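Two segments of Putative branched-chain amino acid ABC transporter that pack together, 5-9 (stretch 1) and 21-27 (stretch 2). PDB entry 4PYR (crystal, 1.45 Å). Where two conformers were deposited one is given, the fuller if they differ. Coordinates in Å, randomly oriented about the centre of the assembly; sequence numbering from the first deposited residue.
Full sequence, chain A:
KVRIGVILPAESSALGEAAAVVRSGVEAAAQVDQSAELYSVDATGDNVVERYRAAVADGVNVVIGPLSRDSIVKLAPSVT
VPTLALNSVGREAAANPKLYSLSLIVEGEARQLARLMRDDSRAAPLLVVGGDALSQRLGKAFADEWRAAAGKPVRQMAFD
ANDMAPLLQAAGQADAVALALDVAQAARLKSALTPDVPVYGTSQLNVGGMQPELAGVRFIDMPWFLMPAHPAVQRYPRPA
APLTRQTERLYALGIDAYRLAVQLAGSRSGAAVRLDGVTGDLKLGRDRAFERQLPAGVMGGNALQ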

# COMPACT_ATOMS: atom_id res chain seq x y z
N GLY A 5 12.78 5.31 -16.95
CA GLY A 5 11.97 6.48 -17.26
C GLY A 5 10.99 6.63 -16.14
O GLY A 5 10.31 5.68 -15.78
N VAL A 6 10.99 7.81 -15.52
CA VAL A 6 10.10 8.10 -14.38
C VAL A 6 9.02 9.03 -14.93
O VAL A 6 9.26 10.20 -15.15
CB VAL A 6 10.88 8.74 -13.23
CG1 VAL A 6 9.93 8.86 -12.03
CG2 VAL A 6 12.11 7.94 -12.86
N ILE A 7 7.85 8.47 -15.22
CA ILE A 7 6.80 9.12 -15.96
C ILE A 7 5.59 9.27 -15.04
O ILE A 7 4.79 8.36 -14.86
CB ILE A 7 6.44 8.26 -17.21
CG1 ILE A 7 7.72 8.06 -18.01
CG2 ILE A 7 5.41 8.97 -18.04
CD1 ILE A 7 7.59 7.30 -19.30
N LEU A 8 5.49 10.47 -14.47
CA LEU A 8 4.51 10.76 -13.43
C LEU A 8 3.86 12.10 -13.73
O LEU A 8 4.39 12.90 -14.48
CB LEU A 8 5.15 10.77 -12.06
CG LEU A 8 5.76 9.43 -11.62
CD1 LEU A 8 6.55 9.56 -10.32
CD2 LEU A 8 4.70 8.33 -11.49
N PRO A 9 2.67 12.35 -13.16
CA PRO A 9 1.97 13.62 -13.38
C PRO A 9 2.76 14.85 -12.95
O PRO A 9 3.51 14.76 -11.97
CB PRO A 9 0.69 13.47 -12.55
CG PRO A 9 0.49 12.00 -12.39
CD PRO A 9 1.85 11.41 -12.36
N VAL A 21 6.23 13.60 -4.32
CA VAL A 21 6.73 12.79 -3.20
C VAL A 21 7.26 11.43 -3.66
O VAL A 21 8.36 11.03 -3.26
CB VAL A 21 5.67 12.71 -2.06
CG1 VAL A 21 6.21 11.89 -0.91
CG2 VAL A 21 5.27 14.12 -1.55
N VAL A 22 6.51 10.79 -4.54
CA VAL A 22 7.00 9.56 -5.12
C VAL A 22 8.34 9.79 -5.82
O VAL A 22 9.30 9.00 -5.62
CB VAL A 22 5.98 8.99 -6.09
CG1 VAL A 22 6.55 7.80 -6.84
CG2 VAL A 22 4.68 8.58 -5.40
N ARG A 23 8.42 10.84 -6.63
CA ARG A 23 9.67 11.17 -7.31
C ARG A 23 10.82 11.32 -6.32
O ARG A 23 11.95 10.89 -6.59
CB ARG A 23 9.55 12.46 -8.14
CG ARG A 23 8.89 12.30 -9.48
CD ARG A 23 9.11 13.51 -10.35
NE ARG A 23 8.23 13.51 -11.49
CZ ARG A 23 8.49 12.83 -12.62
NH1 ARG A 23 9.62 12.13 -12.74
NH2 ARG A 23 7.65 12.88 -13.61
N SER A 24 10.56 11.95 -5.18
CA SER A 24 11.62 12.23 -4.23
C SER A 24 12.13 10.91 -3.64
O SER A 24 13.30 10.79 -3.29
CB SER A 24 11.16 13.21 -3.13
OG SER A 24 10.24 12.64 -2.21
N GLY A 25 11.27 9.90 -3.53
CA GLY A 25 11.68 8.60 -3.06
C GLY A 25 12.50 7.86 -4.11
O GLY A 25 13.50 7.22 -3.78
N VAL A 26 12.04 7.90 -5.36
CA VAL A 26 12.79 7.31 -6.47
C VAL A 26 14.18 7.88 -6.52
O VAL A 26 15.18 7.11 -6.64
CB VAL A 26 12.10 7.53 -7.84
CG1 VAL A 26 12.95 6.99 -8.99
CG2 VAL A 26 10.72 6.90 -7.87
N GLU A 27 14.28 9.22 -6.44
CA GLU A 27 15.58 9.93 -6.46
C GLU A 27 16.44 9.48 -5.27
O GLU A 27 17.63 9.17 -5.44
CB GLU A 27 15.40 11.46 -6.31
CG GLU A 27 14.82 12.20 -7.51
CD GLU A 27 15.74 12.34 -8.72
OE1 GLU A 27 16.99 12.26 -8.60
OE2 GLU A 27 15.18 12.53 -9.82

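The end of a β-strand, residues 5-8, lies against part of a longer α-helix, residues 21-27, and the two run nearly antiparallel, their directions 168° apart and their axes 10.1 Å apart at closest approach. Side chains from both elements fill the gap between the backbones. Because successive residues of a strand point to alternate sides, only every second one can face the helix.

G5, already within the strand, does not touch the helix. V6 makes the first contact. Its side chain points toward the helix, and its CG2 lies 4.1 Å from CG1 of V26, an apolar pairing suited to a compact branched side chain on each surface. Its backbone is engaged too: NH1 of R23 donates a hydrogen bond to the V6 carbonyl oxygen, with NH1 to O at 3.1 Å and an angle of 152°. The oxygen sits at the edge of the guanidinium, near its plane, where the N-H groups point. R23 NH2 adds a weak bond to the same V6 O at 3.5 Å.

I7 turns its side chain away, as strand alternation requires. L8 then points back, and its CD1 meets CG1 of V22 at 3.9 Å. V22 and V26, one helical turn apart and joined by the V26 N to V22 O hydrogen bond of 3.0 Å, thus receive L8 and V6 in the reverse order expected of antiparallel elements. L8 CB also lies over one face of the R23 guanidinium, 3.6 Å from NH2, while L8 O accepts a weak bond from that NH2 at 3.4 Å.

R23 leaves its helix sideways, yet its long side chain brings the guanidinium to the strand, where several N-H groups can serve carbonyl oxygens. At P9 the strand has ended, and its ring makes no contact with the helix.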